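Local coordinates for CRISPR system Cmr subunit Cmr1-1 (Pyrococcus furiosus, PDB 4W8Z), which belongs to the Cmr ribonucleoprotein complex of CRISPR immunity against mobile genetic elements, binding RNA and helping to cap that complex at one end, at residues Y103-I108 with R161-M166; F225-V230 with V335-G340; A242-S247 with W327-R332; S282-G287 with G297-F302. All coordinates share one frame; numbering follows the deposited sequence.

Interaction 1 (Y103-I108 with R161-M166); sequences YIWFSI and RGTGSM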
loop_
_atom_site.group_PDB
_atom_site.type_symbol
_atom_site.label_atom_id
_atom_site.label_comp_id
_atom_site.label_asym_id
_atom_site.label_seq_id
_atom_site.Cartn_x
_atom_site.Cartn_y
_atom_site.Cartn_z
ATOM N N TYR A 103 6.293 -17.750 1.659
ATOM C CA TYR A 103 7.243 -17.036 0.818
ATOM C C TYR A 103 7.008 -15.527 0.848
ATOM O O TYR A 103 7.951 -14.764 1.022
ATOM C CB TYR A 103 7.192 -17.566 -0.614
ATOM C CG TYR A 103 7.807 -18.940 -0.751
ATOM C CD1 TYR A 103 9.186 -19.101 -0.825
ATOM C CD2 TYR A 103 7.010 -20.078 -0.795
ATOM C CE1 TYR A 103 9.755 -20.355 -0.946
ATOM C CE2 TYR A 103 7.569 -21.339 -0.915
ATOM C CZ TYR A 103 8.942 -21.472 -0.991
ATOM O OH TYR A 103 9.498 -22.728 -1.112
ATOM N N ILE A 104 5.763 -15.091 0.697
ATOM C CA ILE A 104 5.490 -13.660 0.733
ATOM C C ILE A 104 5.769 -13.087 2.122
ATOM O O ILE A 104 6.183 -11.936 2.241
ATOM C CB ILE A 104 4.036 -13.320 0.312
ATOM C CG1 ILE A 104 3.010 -14.024 1.198
ATOM C CG2 ILE A 104 3.796 -13.673 -1.151
ATOM C CD1 ILE A 104 1.581 -13.620 0.886
ATOM N N TRP A 105 5.557 -13.885 3.166
ATOM C CA TRP A 105 5.788 -13.424 4.537
ATOM C C TRP A 105 6.978 -14.117 5.188
ATOM O O TRP A 105 7.047 -14.210 6.414
ATOM C CB TRP A 105 4.548 -13.641 5.400
ATOM C CG TRP A 105 3.359 -12.844 4.966
ATOM C CD1 TRP A 105 3.306 -11.940 3.946
ATOM C CD2 TRP A 105 2.047 -12.880 5.538
ATOM N NE1 TRP A 105 2.045 -11.413 3.848
ATOM C CE2 TRP A 105 1.252 -11.976 4.811
ATOM C CE3 TRP A 105 1.467 -13.591 6.590
ATOM C CZ2 TRP A 105 -0.094 -11.760 5.108
ATOM C CZ3 TRP A 105 0.128 -13.377 6.879
ATOM C CH2 TRP A 105 -0.635 -12.469 6.143
ATOM N N PHE A 106 7.901 -14.603 4.360
ATOM C CA PHE A 106 9.121 -15.254 4.825
ATOM C C PHE A 106 9.791 -14.507 5.977
ATOM O O PHE A 106 10.119 -15.101 7.001
ATOM C CB PHE A 106 10.103 -15.403 3.658
ATOM C CG PHE A 106 11.449 -15.936 4.055
ATOM C CD1 PHE A 106 12.471 -15.076 4.423
ATOM C CD2 PHE A 106 11.702 -17.297 4.040
ATOM C CE1 PHE A 106 13.713 -15.563 4.787
ATOM C CE2 PHE A 106 12.944 -17.793 4.401
ATOM C CZ PHE A 106 13.949 -16.922 4.775
ATOM N N SER A 107 9.985 -13.204 5.799
ATOM C CA SER A 107 10.685 -12.376 6.778
ATOM C C SER A 107 10.004 -12.381 8.145
ATOM O O SER A 107 10.669 -12.312 9.174
ATOM C CB SER A 107 10.809 -10.936 6.264
ATOM O OG SER A 107 11.849 -10.813 5.307
ATOM N N ILE A 108 8.679 -12.462 8.152
ATOM C CA ILE A 108 7.922 -12.482 9.395
ATOM C C ILE A 108 8.144 -13.820 10.086
ATOM O O ILE A 108 8.341 -13.888 11.301
ATOM C CB ILE A 108 6.417 -12.253 9.144
ATOM C CG1 ILE A 108 6.196 -10.923 8.420
ATOM C CG2 ILE A 108 5.644 -12.289 10.452
ATOM C CD1 ILE A 108 4.773 -10.708 7.974
ATOM N N ARG A 161 3.265 -6.454 0.726
ATOM C CA ARG A 161 3.115 -7.855 0.363
ATOM C C ARG A 161 1.964 -8.533 1.098
ATOM O O ARG A 161 2.072 -9.697 1.487
ATOM C CB ARG A 161 4.403 -8.628 0.642
ATOM C CG ARG A 161 5.598 -8.236 -0.199
ATOM C CD ARG A 161 6.659 -9.308 -0.063
ATOM N NE ARG A 161 7.948 -8.921 -0.624
ATOM C CZ ARG A 161 8.978 -9.753 -0.750
ATOM N NH1 ARG A 161 8.859 -11.020 -0.360
ATOM N NH2 ARG A 161 10.123 -9.323 -1.268
ATOM N N GLY A 162 0.871 -7.809 1.307
ATOM C CA GLY A 162 -0.341 -8.438 1.794
ATOM C C GLY A 162 -0.687 -8.281 3.261
ATOM O O GLY A 162 -1.787 -8.639 3.660
ATOM N N THR A 163 0.222 -7.758 4.073
ATOM C CA THR A 163 -0.112 -7.540 5.476
ATOM C C THR A 163 -0.725 -6.159 5.687
ATOM O O THR A 163 -0.495 -5.237 4.907
ATOM C CB THR A 163 1.119 -7.682 6.397
ATOM O OG1 THR A 163 1.940 -6.516 6.288
ATOM C CG2 THR A 163 1.927 -8.915 6.040
ATOM N N GLY A 164 -1.508 -6.020 6.749
ATOM C CA GLY A 164 -1.992 -4.716 7.153
ATOM C C GLY A 164 -3.012 -4.096 6.218
ATOM O O GLY A 164 -3.183 -2.876 6.199
ATOM N N SER A 165 -3.697 -4.929 5.439
ATOM C CA SER A 165 -4.832 -4.446 4.664
ATOM C C SER A 165 -5.981 -4.109 5.606
ATOM O O SER A 165 -6.289 -4.873 6.519
ATOM C CB SER A 165 -5.270 -5.475 3.629
ATOM O OG SER A 165 -4.343 -5.541 2.562
ATOM N N MET A 166 -6.611 -2.962 5.381
ATOM C CA MET A 166 -7.622 -2.446 6.292
ATOM C C MET A 166 -8.974 -2.234 5.624
ATOM O O MET A 166 -9.067 -2.100 4.403
ATOM C CB MET A 166 -7.140 -1.129 6.900
ATOM C CG MET A 166 -5.821 -1.256 7.640
ATOM S SD MET A 166 -6.014 -2.138 9.198
ATOM C CE MET A 166 -4.332 -2.669 9.491
#
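The glycine-containing loop that leads from helix 136-152 into strand 166-172 meets the start of helix 106-113 through the indole of W105, at the N-cap position of that helix. Its NE1 donates to the backbone O of R161 at 2.9 Å, with 150° at the hydrogen. The acceptor lies close to the indole plane, while NE1 stands 31° from the plane of the carbonyl. T163 CG2 rests over one face of W105, 3.6 Å from the centroid of the five-membered ring in a CH-pi contact. With CG2 of T163 anti to the carbonyl carbon and turned to the ring, OG1 takes the other position and bonds to F157 O. I108 CD1 lies over the same face, also offset toward the rim, and meets T163 CG2 tip to tip at 3.9 Å. Near the edge of the indole, W105 CZ2 comes 3.8 Å from G162 O. G162 has a phi of 102°, where a CB would press on the preceding carbonyl oxygen.

The extended R161 side chain runs past the turn at I104, its CD 3.5 Å from I104 O, and carries the guanidinium on to V317 O. The four-stranded sheet entered by this loop has the strand order of a ferredoxin-like fold, and the position and sequence of R161-M166 are consistent with the glycine-rich loop of RAMP proteins, here contacted by a buried tryptophan.

Interaction 2 (F225-V230 with V335-G340); sequences FSDVEV and VTKVWG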
loop_
_atom_site.group_PDB
_atom_site.type_symbol
_atom_site.label_atom_id
_atom_site.label_comp_id
_atom_site.label_asym_id
_atom_site.label_seq_id
_atom_site.Cartn_x
_atom_site.Cartn_y
_atom_site.Cartn_z
ATOM N N PHE A 225 -0.833 8.564 -11.878
ATOM C CA PHE A 225 -0.033 7.735 -12.764
ATOM C C PHE A 225 0.243 6.375 -12.149
ATOM O O PHE A 225 1.391 6.027 -11.870
ATOM C CB PHE A 225 1.271 8.448 -13.118
ATOM C CG PHE A 225 1.066 9.696 -13.930
ATOM C CD1 PHE A 225 0.762 9.615 -15.281
ATOM C CD2 PHE A 225 1.152 10.949 -13.342
ATOM C CE1 PHE A 225 0.561 10.755 -16.030
ATOM C CE2 PHE A 225 0.950 12.092 -14.087
ATOM C CZ PHE A 225 0.654 11.995 -15.433
ATOM N N SER A 226 -0.822 5.608 -11.946
ATOM C CA SER A 226 -0.704 4.269 -11.385
ATOM C C SER A 226 -1.739 3.327 -11.994
ATOM O O SER A 226 -2.699 3.771 -12.616
ATOM C CB SER A 226 -0.860 4.310 -9.860
ATOM O OG SER A 226 -2.178 4.672 -9.488
ATOM N N ASP A 227 -1.531 2.025 -11.822
ATOM C CA ASP A 227 -2.507 1.031 -12.246
ATOM C C ASP A 227 -3.023 0.266 -11.048
ATOM O O ASP A 227 -2.239 -0.226 -10.240
ATOM C CB ASP A 227 -1.905 0.057 -13.256
ATOM C CG ASP A 227 -1.923 0.597 -14.673
ATOM O OD1 ASP A 227 -2.444 1.716 -14.882
ATOM O OD2 ASP A 227 -1.425 -0.110 -15.577
ATOM N N VAL A 228 -4.341 0.170 -10.929
ATOM C CA VAL A 228 -4.949 -0.586 -9.848
ATOM C C VAL A 228 -5.778 -1.714 -10.439
ATOM O O VAL A 228 -6.609 -1.487 -11.315
ATOM C CB VAL A 228 -5.830 0.303 -8.944
ATOM C CG1 VAL A 228 -6.398 -0.511 -7.798
ATOM C CG2 VAL A 228 -5.030 1.475 -8.402
ATOM N N GLU A 229 -5.531 -2.930 -9.962
ATOM C CA GLU A 229 -6.217 -4.119 -10.455
ATOM C C GLU A 229 -6.710 -4.981 -9.302
ATOM O O GLU A 229 -6.148 -4.948 -8.207
ATOM C CB GLU A 229 -5.289 -4.944 -11.344
ATOM C CG GLU A 229 -4.800 -4.224 -12.578
ATOM C CD GLU A 229 -3.592 -4.897 -13.204
ATOM O OE1 GLU A 229 -3.363 -4.695 -14.415
ATOM O OE2 GLU A 229 -2.865 -5.618 -12.485
ATOM N N VAL A 230 -7.760 -5.755 -9.553
ATOM C CA VAL A 230 -8.262 -6.704 -8.567
ATOM C C VAL A 230 -8.512 -8.071 -9.206
ATOM O O VAL A 230 -8.636 -8.188 -10.427
ATOM C CB VAL A 230 -9.574 -6.223 -7.906
ATOM C CG1 VAL A 230 -9.388 -4.868 -7.237
ATOM C CG2 VAL A 230 -10.695 -6.173 -8.934
ATOM N N VAL A 335 -8.304 -10.954 -14.201
ATOM C CA VAL A 335 -7.963 -9.721 -13.503
ATOM C C VAL A 335 -8.751 -8.542 -14.066
ATOM O O VAL A 335 -8.846 -8.385 -15.280
ATOM C CB VAL A 335 -6.454 -9.428 -13.617
ATOM C CG1 VAL A 335 -6.116 -8.059 -13.047
ATOM C CG2 VAL A 335 -5.652 -10.521 -12.928
ATOM N N THR A 336 -9.317 -7.718 -13.192
ATOM C CA THR A 336 -10.073 -6.550 -13.633
ATOM C C THR A 336 -9.315 -5.258 -13.372
ATOM O O THR A 336 -8.875 -5.010 -12.252
ATOM C CB THR A 336 -11.436 -6.464 -12.934
ATOM O OG1 THR A 336 -12.211 -7.622 -13.257
ATOM C CG2 THR A 336 -12.184 -5.207 -13.365
ATOM N N LYS A 337 -9.166 -4.436 -14.407
ATOM C CA LYS A 337 -8.533 -3.131 -14.256
ATOM C C LYS A 337 -9.482 -2.150 -13.571
ATOM O O LYS A 337 -10.612 -1.951 -14.019
ATOM C CB LYS A 337 -8.091 -2.588 -15.615
ATOM C CG LYS A 337 -7.293 -1.290 -15.550
ATOM C CD LYS A 337 -5.978 -1.403 -16.316
ATOM C CE LYS A 337 -4.931 -2.172 -15.515
ATOM N NZ LYS A 337 -3.672 -2.428 -16.284
ATOM N N VAL A 338 -9.021 -1.550 -12.478
ATOM C CA VAL A 338 -9.828 -0.612 -11.703
ATOM C C VAL A 338 -9.482 0.830 -12.074
ATOM O O VAL A 338 -10.358 1.694 -12.154
ATOM C CB VAL A 338 -9.625 -0.821 -10.183
ATOM C CG1 VAL A 338 -10.445 0.179 -9.385
ATOM C CG2 VAL A 338 -9.987 -2.245 -9.790
ATOM N N TRP A 339 -8.199 1.071 -12.321
ATOM C CA TRP A 339 -7.698 2.403 -12.634
ATOM C C TRP A 339 -6.479 2.302 -13.548
ATOM O O TRP A 339 -5.541 1.562 -13.262
ATOM C CB TRP A 339 -7.352 3.149 -11.347
ATOM C CG TRP A 339 -6.847 4.538 -11.550
ATOM C CD1 TRP A 339 -5.546 4.948 -11.516
ATOM C CD2 TRP A 339 -7.629 5.709 -11.809
ATOM N NE1 TRP A 339 -5.469 6.299 -11.740
ATOM C CE2 TRP A 339 -6.733 6.791 -11.925
ATOM C CE3 TRP A 339 -8.999 5.948 -11.956
ATOM C CZ2 TRP A 339 -7.164 8.095 -12.184
ATOM C CZ3 TRP A 339 -9.424 7.241 -12.211
ATOM C CH2 TRP A 339 -8.511 8.297 -12.322
ATOM N N GLY A 340 -6.501 3.037 -14.656
ATOM C CA GLY A 340 -5.432 2.958 -15.631
ATOM C C GLY A 340 -4.715 4.276 -15.832
ATOM O O GLY A 340 -5.162 5.121 -16.608
#
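The indole of W339 approaches S226 obliquely, with CD1 3.3 Å from S226 O, while L195 and L199 of helix 188-206 also touch this side chain. V228, V230 and W339 share one face of the sheet; there W339 CB packs against V228 CB at 4.0 Å, and V338 CG2 meets V230 CG1 at 3.7 Å, the two valines crossing at about a right angle. The carboxylates of D227 and E229 lie on the other face, where K337 NZ forms salt bridges to both in a three-residue network. The one to E229 OE1 is 3.0 Å, made on the anti side of that oxygen and 24° out of the carboxylate plane; the one to D227 OD2 is weak. The K337 chain is bent at chi2 and chi3, and E229 OE1 has a second cationic partner in K301 NZ.

Paired bonds join V230 and T336 in both directions. Further along, V228 O accepts from both V338 N at 2.7 Å and W339 N at 3.2 Å, while V228 N donates to W339 O. Two residues thus face one, the register slips by a residue, and the chain turns a corner at V338: a classic beta bulge in an antiparallel strand pair of the C-terminal Cmr1 region.

Interaction 3 (A242-S247 with W327-R332); sequences AQFNNS and WFISSR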
loop_
_atom_site.group_PDB
_atom_site.type_symbol
_atom_site.label_atom_id
_atom_site.label_comp_id
_atom_site.label_asym_id
_atom_site.label_seq_id
_atom_site.Cartn_x
_atom_site.Cartn_y
_atom_site.Cartn_z
ATOM N N ALA A 242 -3.035 -16.941 -0.356
ATOM C CA ALA A 242 -2.372 -18.145 -0.843
ATOM C C ALA A 242 -2.098 -18.063 -2.340
ATOM O O ALA A 242 -1.098 -18.595 -2.820
ATOM C CB ALA A 242 -3.205 -19.380 -0.523
ATOM N N GLN A 243 -2.985 -17.401 -3.075
ATOM C CA GLN A 243 -2.779 -17.204 -4.507
ATOM C C GLN A 243 -1.551 -16.337 -4.758
ATOM O O GLN A 243 -0.735 -16.637 -5.632
ATOM C CB GLN A 243 -4.016 -16.578 -5.157
ATOM C CG GLN A 243 -5.061 -17.591 -5.603
ATOM C CD GLN A 243 -4.584 -18.443 -6.770
ATOM O OE1 GLN A 243 -3.660 -18.064 -7.496
ATOM N NE2 GLN A 243 -5.211 -19.603 -6.952
ATOM N N PHE A 244 -1.429 -15.262 -3.983
ATOM C CA PHE A 244 -0.261 -14.394 -4.038
ATOM C C PHE A 244 1.018 -15.178 -3.752
ATOM O O PHE A 244 2.066 -14.924 -4.343
ATOM C CB PHE A 244 -0.404 -13.246 -3.036
ATOM C CG PHE A 244 -1.259 -12.108 -3.524
ATOM C CD1 PHE A 244 -1.029 -11.528 -4.760
ATOM C CD2 PHE A 244 -2.293 -11.615 -2.741
ATOM C CE1 PHE A 244 -1.810 -10.476 -5.206
ATOM C CE2 PHE A 244 -3.081 -10.567 -3.183
ATOM C CZ PHE A 244 -2.837 -9.996 -4.415
ATOM N N ASN A 245 0.921 -16.141 -2.842
ATOM C CA ASN A 245 2.092 -16.880 -2.406
ATOM C C ASN A 245 2.572 -17.870 -3.460
ATOM O O ASN A 245 3.774 -18.018 -3.677
ATOM C CB ASN A 245 1.796 -17.601 -1.094
ATOM C CG ASN A 245 3.040 -18.178 -0.458
ATOM O OD1 ASN A 245 3.912 -17.444 0.001
ATOM N ND2 ASN A 245 3.126 -19.499 -0.417
ATOM N N ASN A 246 1.635 -18.549 -4.112
ATOM C CA ASN A 246 1.988 -19.465 -5.189
ATOM C C ASN A 246 2.612 -18.712 -6.353
ATOM O O ASN A 246 3.633 -19.127 -6.898
ATOM C CB ASN A 246 0.767 -20.250 -5.666
ATOM C CG ASN A 246 0.304 -21.281 -4.654
ATOM O OD1 ASN A 246 1.040 -21.640 -3.729
ATOM N ND2 ASN A 246 -0.920 -21.772 -4.827
ATOM N N SER A 247 1.995 -17.593 -6.718
ATOM C CA SER A 247 2.501 -16.745 -7.789
ATOM C C SER A 247 3.897 -16.224 -7.470
ATOM O O SER A 247 4.790 -16.252 -8.320
ATOM C CB SER A 247 1.556 -15.571 -8.037
ATOM O OG SER A 247 0.293 -16.019 -8.490
ATOM N N TRP A 327 2.097 -11.022 -14.584
ATOM C CA TRP A 327 1.881 -12.207 -15.414
ATOM C C TRP A 327 1.559 -13.420 -14.548
ATOM O O TRP A 327 0.719 -14.243 -14.902
ATOM C CB TRP A 327 3.102 -12.513 -16.285
ATOM C CG TRP A 327 3.101 -13.934 -16.786
ATOM C CD1 TRP A 327 3.745 -15.004 -16.229
ATOM C CD2 TRP A 327 2.395 -14.442 -17.925
ATOM N NE1 TRP A 327 3.488 -16.145 -16.957
ATOM C CE2 TRP A 327 2.663 -15.827 -18.001
ATOM C CE3 TRP A 327 1.567 -13.861 -18.890
ATOM C CZ2 TRP A 327 2.133 -16.634 -19.003
ATOM C CZ3 TRP A 327 1.041 -14.667 -19.884
ATOM C CH2 TRP A 327 1.329 -16.039 -19.934
ATOM N N PHE A 328 2.226 -13.522 -13.403
ATOM C CA PHE A 328 2.112 -14.703 -12.564
ATOM C C PHE A 328 0.805 -14.716 -11.776
ATOM O O PHE A 328 0.498 -15.680 -11.075
ATOM C CB PHE A 328 3.321 -14.793 -11.632
ATOM C CG PHE A 328 4.627 -14.920 -12.366
ATOM C CD1 PHE A 328 5.353 -13.791 -12.715
ATOM C CD2 PHE A 328 5.112 -16.166 -12.733
ATOM C CE1 PHE A 328 6.545 -13.902 -13.405
ATOM C CE2 PHE A 328 6.305 -16.283 -13.422
ATOM C CZ PHE A 328 7.024 -15.146 -13.758
ATOM N N ILE A 329 0.035 -13.641 -11.909
ATOM C CA ILE A 329 -1.339 -13.607 -11.423
ATOM C C ILE A 329 -2.310 -13.743 -12.590
ATOM O O ILE A 329 -3.179 -14.611 -12.592
ATOM C CB ILE A 329 -1.662 -12.296 -10.673
ATOM C CG1 ILE A 329 -0.823 -12.161 -9.401
ATOM C CG2 ILE A 329 -3.147 -12.230 -10.334
ATOM C CD1 ILE A 329 -1.311 -13.021 -8.254
ATOM N N SER A 330 -2.138 -12.877 -13.586
ATOM C CA SER A 330 -3.105 -12.713 -14.667
ATOM C C SER A 330 -3.122 -13.869 -15.660
ATOM O O SER A 330 -4.071 -14.011 -16.429
ATOM C CB SER A 330 -2.832 -11.409 -15.418
ATOM O OG SER A 330 -1.634 -11.498 -16.168
ATOM N N SER A 331 -2.074 -14.685 -15.664
ATOM C CA SER A 331 -2.047 -15.849 -16.539
ATOM C C SER A 331 -2.822 -16.995 -15.903
ATOM O O SER A 331 -3.181 -17.963 -16.575
ATOM C CB SER A 331 -0.613 -16.291 -16.831
ATOM O OG SER A 331 -0.049 -16.972 -15.723
ATOM N N ARG A 332 -3.081 -16.879 -14.604
ATOM C CA ARG A 332 -3.703 -17.969 -13.861
ATOM C C ARG A 332 -5.173 -17.715 -13.510
ATOM O O ARG A 332 -5.908 -18.662 -13.236
ATOM C CB ARG A 332 -2.903 -18.258 -12.589
ATOM C CG ARG A 332 -1.573 -18.953 -12.852
ATOM C CD ARG A 332 -0.868 -19.360 -11.559
ATOM N NE ARG A 332 -1.641 -20.318 -10.768
ATOM C CZ ARG A 332 -2.200 -20.042 -9.594
ATOM N NH1 ARG A 332 -2.071 -18.834 -9.063
ATOM N NH2 ARG A 332 -2.882 -20.980 -8.946
#
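S247 OG donates to F328 O at 2.6 Å, tying helix 237-264 to the short helix 327-330. The hydroxyl approaches from above the carbonyl plane, 43° out of it, with OG anti to its own carbonyl carbon (chi1 -64°). I329 CD1 lies alongside, 3.4 Å from S247 OG, and also packs on F244 CD1 at 3.8 Å. F244 itself stacks on F286 and meets F231 edge-to-face, so the isoleucine tip touches an aromatic cluster.

Next to this, Q243 and R332 reach for each other tip to tip. Amide and guanidinium are nearly coplanar, 16° apart, and R332 NH1 points to Q243 OE1 near the guanidinium plane, but the modelled separation is too short to be trusted and the bond is doubtful. Apolar and polar contacts thus sit side by side between the two helices: the methyl of I329 meets both the ring of F244 and the hydroxyl of S247, and that hydroxyl is bonded to the F328 carbonyl.

Interaction 4 (S282-G287 with G297-F302); sequences SPLWFG and GRIIKF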
loop_
_atom_site.group_PDB
_atom_site.type_symbol
_atom_site.label_atom_id
_atom_site.label_comp_id
_atom_site.label_asym_id
_atom_site.label_seq_id
_atom_site.Cartn_x
_atom_site.Cartn_y
_atom_site.Cartn_z
ATOM N N SER A 282 8.380 -1.165 -12.605
ATOM C CA SER A 282 7.915 -0.264 -11.562
ATOM C C SER A 282 7.498 -1.014 -10.302
ATOM O O SER A 282 7.205 -2.209 -10.364
ATOM C CB SER A 282 6.751 0.562 -12.104
ATOM O OG SER A 282 7.065 1.064 -13.393
ATOM N N PRO A 283 7.483 -0.319 -9.151
ATOM C CA PRO A 283 7.033 -0.946 -7.901
ATOM C C PRO A 283 5.631 -1.550 -8.006
ATOM O O PRO A 283 4.746 -0.974 -8.643
ATOM C CB PRO A 283 7.037 0.214 -6.903
ATOM C CG PRO A 283 8.034 1.169 -7.448
ATOM C CD PRO A 283 7.928 1.070 -8.938
ATOM N N LEU A 284 5.441 -2.707 -7.383
ATOM C CA LEU A 284 4.126 -3.330 -7.305
ATOM C C LEU A 284 3.805 -3.685 -5.854
ATOM O O LEU A 284 4.595 -4.334 -5.175
ATOM C CB LEU A 284 4.067 -4.574 -8.198
ATOM C CG LEU A 284 2.723 -5.282 -8.388
ATOM C CD1 LEU A 284 2.708 -6.015 -9.719
ATOM C CD2 LEU A 284 2.445 -6.258 -7.256
ATOM N N TRP A 285 2.645 -3.242 -5.382
ATOM C CA TRP A 285 2.183 -3.602 -4.046
ATOM C C TRP A 285 0.985 -4.511 -4.186
ATOM O O TRP A 285 0.246 -4.409 -5.160
ATOM C CB TRP A 285 1.794 -2.374 -3.224
ATOM C CG TRP A 285 2.854 -1.334 -3.065
ATOM C CD1 TRP A 285 4.133 -1.375 -3.540
ATOM C CD2 TRP A 285 2.720 -0.086 -2.379
ATOM N NE1 TRP A 285 4.801 -0.225 -3.191
ATOM C CE2 TRP A 285 3.953 0.582 -2.479
ATOM C CE3 TRP A 285 1.671 0.535 -1.699
ATOM C CZ2 TRP A 285 4.168 1.837 -1.920
ATOM C CZ3 TRP A 285 1.886 1.781 -1.140
ATOM C CH2 TRP A 285 3.126 2.417 -1.252
ATOM N N PHE A 286 0.778 -5.399 -3.224
ATOM C CA PHE A 286 -0.476 -6.134 -3.207
ATOM C C PHE A 286 -1.015 -6.311 -1.796
ATOM O O PHE A 286 -0.289 -6.165 -0.808
ATOM C CB PHE A 286 -0.339 -7.493 -3.909
ATOM C CG PHE A 286 0.702 -8.403 -3.316
ATOM C CD1 PHE A 286 0.382 -9.274 -2.283
ATOM C CD2 PHE A 286 1.988 -8.425 -3.826
ATOM C CE1 PHE A 286 1.336 -10.126 -1.755
ATOM C CE2 PHE A 286 2.946 -9.276 -3.303
ATOM C CZ PHE A 286 2.621 -10.127 -2.264
ATOM N N GLY A 287 -2.307 -6.606 -1.723
ATOM C CA GLY A 287 -3.009 -6.756 -0.466
ATOM C C GLY A 287 -4.414 -7.242 -0.749
ATOM O O GLY A 287 -4.681 -7.773 -1.826
ATOM N N GLY A 297 -8.076 -9.918 -4.334
ATOM C CA GLY A 297 -6.676 -9.540 -4.356
ATOM C C GLY A 297 -6.564 -8.150 -4.953
ATOM O O GLY A 297 -7.195 -7.860 -5.963
ATOM N N ARG A 298 -5.783 -7.277 -4.328
ATOM C CA ARG A 298 -5.604 -5.928 -4.853
ATOM C C ARG A 298 -4.158 -5.680 -5.248
ATOM O O ARG A 298 -3.247 -5.922 -4.462
ATOM C CB ARG A 298 -6.048 -4.885 -3.829
ATOM C CG ARG A 298 -5.896 -3.451 -4.304
ATOM C CD ARG A 298 -6.376 -2.472 -3.253
ATOM N NE ARG A 298 -5.602 -2.585 -2.019
ATOM C CZ ARG A 298 -6.128 -2.530 -0.800
ATOM N NH1 ARG A 298 -7.434 -2.355 -0.647
ATOM N NH2 ARG A 298 -5.346 -2.646 0.265
ATOM N N ILE A 299 -3.950 -5.194 -6.468
ATOM C CA ILE A 299 -2.612 -4.891 -6.961
ATOM C C ILE A 299 -2.520 -3.436 -7.396
ATOM O O ILE A 299 -3.389 -2.945 -8.115
ATOM C CB ILE A 299 -2.233 -5.795 -8.147
ATOM C CG1 ILE A 299 -2.229 -7.258 -7.717
ATOM C CG2 ILE A 299 -0.875 -5.413 -8.708
ATOM C CD1 ILE A 299 -3.058 -8.136 -8.609
ATOM N N ILE A 300 -1.481 -2.734 -6.958
ATOM C CA ILE A 300 -1.252 -1.387 -7.457
ATOM C C ILE A 300 0.176 -1.250 -8.001
ATOM O O ILE A 300 1.134 -1.734 -7.399
ATOM C CB ILE A 300 -1.535 -0.316 -6.366
ATOM C CG1 ILE A 300 -1.322 1.095 -6.930
ATOM C CG2 ILE A 300 -0.680 -0.547 -5.134
ATOM C CD1 ILE A 300 -1.979 2.188 -6.116
ATOM N N LYS A 301 0.297 -0.613 -9.164
ATOM C CA LYS A 301 1.589 -0.402 -9.819
ATOM C C LYS A 301 1.884 1.090 -10.008
ATOM O O LYS A 301 1.088 1.805 -10.608
ATOM C CB LYS A 301 1.618 -1.123 -11.170
ATOM C CG LYS A 301 1.794 -2.627 -11.056
ATOM C CD LYS A 301 1.527 -3.344 -12.370
ATOM C CE LYS A 301 0.040 -3.435 -12.647
ATOM N NZ LYS A 301 -0.268 -4.326 -13.804
ATOM N N PHE A 302 3.025 1.553 -9.497
ATOM C CA PHE A 302 3.363 2.981 -9.533
ATOM C C PHE A 302 4.368 3.347 -10.623
ATOM O O PHE A 302 5.507 2.888 -10.593
ATOM C CB PHE A 302 3.931 3.429 -8.185
ATOM C CG PHE A 302 2.964 3.326 -7.050
ATOM C CD1 PHE A 302 1.978 4.282 -6.878
ATOM C CD2 PHE A 302 3.051 2.284 -6.140
ATOM C CE1 PHE A 302 1.087 4.195 -5.830
ATOM C CE2 PHE A 302 2.166 2.192 -5.087
ATOM C CZ PHE A 302 1.181 3.148 -4.929
#
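G297 leads into R298, whose N donates to G287 O at 2.8 Å; that donor stands 37° out of the carbonyl plane. R298 O takes G287 N in return. I299 follows in a non-hydrogen-bonded pair with F286, and its CG2 reaches diagonally to L284 CG at 3.6 Å. I300 exchanges two backbone bonds with W285, W285 N to I300 O being 2.9 Å. These regular pairs belong to the beta hairpin of strands 284-291 and 294-302; strand 226-231 pairs with the other edge of 294-302 in the C-terminal sheet. CG2 of I300 lies against W285 CB at 3.6 Å. K301 lays CG beside L284 CD1, and its NZ forms a salt bridge with D326. F302 N donates to P283 O at 3.2 Å. The F302 ring meets W285 in a T-shaped (edge-to-face) pair, its CE2 over the centre of the indole and the planes 64° apart.

Interaction 1 closes first, joining residues 53 apart within the N-terminal RAMP range before any segment of the others begins. Interaction 2 then opens at strand 226-231 and closes last, at 335-340. Within its span lies interaction 3, between helix 237-264 and helix 327-330, and within that lies the hairpin of interaction 4; the three C-terminal contacts thus nest without crossing. Interactions 2 and 4 are adjacent in one sheet, with D227 and E229 probably bonding to K301 and I299. F244 brings interaction 3 onto that hairpin. Among the places where the two halves of the chain meet are N245 OD1 of interaction 3, which probably receives the Y103 and I104 amides, and F286, which packs on R161.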